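Local coordinates for hypothetical protein (Staphylococcus aureus subsp. aureus, PDB 1QYI) that is of unknown function but probably acts as a hydrolase of the haloacid dehalogenase (HAD) superfamily, at residues N286-Y295 / Y302-V313. Numbering follows the deposited sequence.
Sequences NPFSYIAALY and YESYINKQDNIV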
# COMPACT_ATOMS: atom_id res chain seq x y z
N ASN A 286 -14.83 4.32 -8.63
CA ASN A 286 -15.25 5.24 -9.67
C ASN A 286 -14.36 5.00 -10.90
O ASN A 286 -13.13 5.04 -10.81
CB ASN A 286 -15.11 6.70 -9.18
CG ASN A 286 -15.61 7.72 -10.20
OD1 ASN A 286 -15.11 7.79 -11.32
ND2 ASN A 286 -16.60 8.52 -9.81
N PRO A 287 -14.97 4.77 -12.07
CA PRO A 287 -14.27 4.51 -13.33
C PRO A 287 -13.42 5.65 -13.89
O PRO A 287 -12.84 5.52 -14.97
CB PRO A 287 -15.41 4.14 -14.28
CG PRO A 287 -16.53 5.00 -13.78
CD PRO A 287 -16.43 4.85 -12.28
N PHE A 288 -13.31 6.75 -13.15
CA PHE A 288 -12.52 7.90 -13.60
C PHE A 288 -11.13 7.58 -14.13
O PHE A 288 -10.77 8.01 -15.22
CB PHE A 288 -12.36 8.92 -12.48
CG PHE A 288 -11.33 9.96 -12.79
CD1 PHE A 288 -11.57 10.93 -13.75
CD2 PHE A 288 -10.09 9.94 -12.16
CE1 PHE A 288 -10.61 11.88 -14.08
CE2 PHE A 288 -9.11 10.89 -12.48
CZ PHE A 288 -9.38 11.86 -13.45
N SER A 289 -10.35 6.86 -13.33
CA SER A 289 -8.99 6.52 -13.72
C SER A 289 -8.97 5.62 -14.94
O SER A 289 -8.10 5.75 -15.80
CB SER A 289 -8.25 5.85 -12.56
OG SER A 289 -8.89 4.64 -12.19
N TYR A 290 -9.94 4.71 -15.04
CA TYR A 290 -9.98 3.84 -16.20
C TYR A 290 -10.35 4.66 -17.42
O TYR A 290 -9.86 4.40 -18.52
CB TYR A 290 -10.99 2.70 -15.99
CG TYR A 290 -10.35 1.43 -15.47
CD1 TYR A 290 -9.30 0.83 -16.16
CD2 TYR A 290 -10.75 0.87 -14.25
CE1 TYR A 290 -8.65 -0.29 -15.66
CE2 TYR A 290 -10.11 -0.26 -13.74
CZ TYR A 290 -9.05 -0.84 -14.45
OH TYR A 290 -8.40 -1.95 -13.94
N ILE A 291 -11.19 5.67 -17.22
CA ILE A 291 -11.62 6.54 -18.31
C ILE A 291 -10.47 7.44 -18.79
O ILE A 291 -10.37 7.77 -19.97
CB ILE A 291 -12.82 7.42 -17.87
CG1 ILE A 291 -14.01 6.51 -17.55
CG2 ILE A 291 -13.18 8.43 -18.95
CD1 ILE A 291 -15.28 7.24 -17.09
N ALA A 292 -9.61 7.81 -17.85
CA ALA A 292 -8.46 8.65 -18.14
C ALA A 292 -7.41 7.83 -18.89
O ALA A 292 -6.71 8.34 -19.76
CB ALA A 292 -7.88 9.19 -16.85
N ALA A 293 -7.31 6.55 -18.53
CA ALA A 293 -6.35 5.65 -19.15
C ALA A 293 -6.80 5.24 -20.54
O ALA A 293 -6.00 4.74 -21.35
CB ALA A 293 -6.18 4.42 -18.28
N LEU A 294 -8.07 5.46 -20.83
CA LEU A 294 -8.63 5.09 -22.11
C LEU A 294 -8.58 6.21 -23.14
O LEU A 294 -8.05 6.02 -24.23
CB LEU A 294 -10.07 4.62 -21.93
CG LEU A 294 -10.69 3.75 -23.03
CD1 LEU A 294 -11.85 2.93 -22.46
CD2 LEU A 294 -11.14 4.62 -24.16
N TYR A 295 -9.12 7.38 -22.80
CA TYR A 295 -9.13 8.50 -23.74
C TYR A 295 -7.87 9.38 -23.70
O TYR A 295 -7.52 10.01 -24.70
CB TYR A 295 -10.37 9.37 -23.51
CG TYR A 295 -11.67 8.62 -23.66
CD1 TYR A 295 -11.97 7.93 -24.83
CD2 TYR A 295 -12.60 8.58 -22.61
CE1 TYR A 295 -13.17 7.22 -24.97
CE2 TYR A 295 -13.80 7.87 -22.74
CZ TYR A 295 -14.07 7.19 -23.92
OH TYR A 295 -15.24 6.48 -24.06
N TYR A 302 -10.57 15.91 -17.55
CA TYR A 302 -11.03 15.31 -16.32
C TYR A 302 -12.53 15.43 -16.07
O TYR A 302 -13.20 14.43 -15.81
CB TYR A 302 -10.25 15.89 -15.15
CG TYR A 302 -8.86 15.31 -15.03
CD1 TYR A 302 -8.27 14.64 -16.10
CD2 TYR A 302 -8.14 15.46 -13.86
CE1 TYR A 302 -6.97 14.14 -16.00
CE2 TYR A 302 -6.84 14.96 -13.75
CZ TYR A 302 -6.27 14.30 -14.82
OH TYR A 302 -4.98 13.84 -14.73
N GLU A 303 -13.05 16.65 -16.16
CA GLU A 303 -14.47 16.89 -15.93
C GLU A 303 -15.36 15.96 -16.74
O GLU A 303 -16.40 15.51 -16.27
CB GLU A 303 -14.81 18.33 -16.28
CG GLU A 303 -16.23 18.73 -15.91
CD GLU A 303 -16.41 20.23 -15.91
OE1 GLU A 303 -16.12 20.85 -16.96
OE2 GLU A 303 -16.84 20.78 -14.88
N SER A 304 -14.95 15.68 -17.97
CA SER A 304 -15.74 14.81 -18.82
C SER A 304 -15.63 13.37 -18.36
O SER A 304 -16.56 12.58 -18.52
CB SER A 304 -15.29 14.92 -20.28
OG SER A 304 -13.94 14.52 -20.45
N TYR A 305 -14.49 13.03 -17.77
CA TYR A 305 -14.27 11.67 -17.28
C TYR A 305 -15.11 11.41 -16.04
O TYR A 305 -15.35 10.26 -15.67
CB TYR A 305 -12.79 11.46 -16.96
CG TYR A 305 -11.83 11.63 -18.13
CD1 TYR A 305 -12.29 11.67 -19.44
CD2 TYR A 305 -10.46 11.72 -17.92
CE1 TYR A 305 -11.41 11.80 -20.52
CE2 TYR A 305 -9.57 11.84 -18.98
CZ TYR A 305 -10.05 11.89 -20.28
OH TYR A 305 -9.17 12.04 -21.33
N ILE A 306 -15.58 12.49 -15.42
CA ILE A 306 -16.39 12.44 -14.20
C ILE A 306 -17.89 12.41 -14.49
O ILE A 306 -18.64 11.68 -13.84
CB ILE A 306 -16.07 13.65 -13.32
CG1 ILE A 306 -14.61 13.55 -12.88
CG2 ILE A 306 -17.01 13.73 -12.13
CD1 ILE A 306 -14.13 14.75 -12.09
N ASN A 307 -18.30 13.20 -15.48
CA ASN A 307 -19.71 13.32 -15.87
C ASN A 307 -20.21 12.28 -16.87
O ASN A 307 -21.40 11.98 -16.90
CB ASN A 307 -19.96 14.71 -16.45
CG ASN A 307 -19.52 15.82 -15.52
OD1 ASN A 307 -19.35 16.96 -15.94
ND2 ASN A 307 -19.35 15.49 -14.24
N LYS A 308 -19.30 11.76 -17.70
CA LYS A 308 -19.65 10.75 -18.71
C LYS A 308 -18.99 9.42 -18.39
O LYS A 308 -17.85 9.16 -18.78
CB LYS A 308 -19.22 11.18 -20.10
CG LYS A 308 -19.99 12.34 -20.70
CD LYS A 308 -19.70 12.46 -22.20
CE LYS A 308 -20.32 13.72 -22.81
NZ LYS A 308 -19.71 14.99 -22.26
N GLN A 309 -19.73 8.56 -17.69
CA GLN A 309 -19.21 7.24 -17.30
C GLN A 309 -20.14 6.08 -17.66
O GLN A 309 -19.67 4.98 -17.93
CB GLN A 309 -18.92 7.22 -15.80
CG GLN A 309 -17.92 8.27 -15.36
CD GLN A 309 -17.74 8.34 -13.87
OE1 GLN A 309 -16.69 8.75 -13.39
NE2 GLN A 309 -18.76 7.94 -13.13
N ASP A 310 -21.45 6.32 -17.66
CA ASP A 310 -22.39 5.25 -17.95
C ASP A 310 -22.40 4.75 -19.39
O ASP A 310 -22.80 5.46 -20.31
CB ASP A 310 -23.81 5.66 -17.53
CG ASP A 310 -23.93 5.89 -16.03
OD1 ASP A 310 -23.34 5.11 -15.24
OD2 ASP A 310 -24.62 6.85 -15.62
N ASN A 311 -21.96 3.50 -19.56
CA ASN A 311 -21.92 2.83 -20.86
C ASN A 311 -21.39 3.71 -22.00
O ASN A 311 -22.08 3.95 -22.98
CB ASN A 311 -23.32 2.33 -21.21
CG ASN A 311 -23.31 1.37 -22.39
OD1 ASN A 311 -24.35 1.13 -23.01
ND2 ASN A 311 -22.14 0.81 -22.69
N ILE A 312 -20.15 4.18 -21.87
CA ILE A 312 -19.58 5.04 -22.88
C ILE A 312 -18.71 4.28 -23.89
O ILE A 312 -18.12 4.88 -24.78
CB ILE A 312 -18.73 6.15 -22.24
CG1 ILE A 312 -17.61 5.51 -21.40
CG2 ILE A 312 -19.62 7.04 -21.39
CD1 ILE A 312 -16.54 6.49 -20.96
N VAL A 313 -18.63 2.96 -23.73
CA VAL A 313 -17.82 2.15 -24.63
C VAL A 313 -18.50 0.83 -24.96
O VAL A 313 -19.31 0.33 -24.19
CB VAL A 313 -16.42 1.85 -24.02
CG1 VAL A 313 -15.70 3.15 -23.67
CG2 VAL A 313 -16.57 0.97 -22.78
O HOH W 1 -18.04 10.48 -10.84
O HOH W 2 -15.67 5.26 -26.64
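F288 and Y305 bring the two backbones nearest, their CA atoms 5.6 Å apart, where helix 288-295 meets the short helix 302-307; the axes approach to 9.0 Å at 127°, so the chain largely doubles back on itself. Y305 is the knob, its side chain set among F288, I291, A292 and Y295. One face of its ring lies against the backbone of helix 288-295, with I291 O over the centre, while CE1 of F288 arrives in plane at its edge. I291 CG2 packs on Y305 CD1 at 3.4 Å, and Y305 OH runs on past Y295 CB to hydrogen-bond the carbonyl of G296, just beyond the helix. With CG anti to its own N (chi1 167°), F288 places CZ over the centre of the Y302 ring: a T-shaped pair, centroids 5.1 Å apart. Both side chains also touch helix 266-275, meeting at A272. All this belongs to the HAD-like, Rossmann-type domain: helix 288-295 lies on the parallel sheet, with L294 and V313 both touching V318 of strand 318-322. At the start of helix 288-295, N286 is the N-cap, OD1 accepting from F288 N at 2.8 Å, and its ND2 donates a hydrogen bond to a water that in turn donates to I306 O. Beyond helix 302-307 the chain still follows the first helix: Q309 CG lies 3.3 Å from I291 CD1, and the methyl CD1 of I312 meets the Y295 ring edge-on. There a second water joins Y295 OH to I312 O.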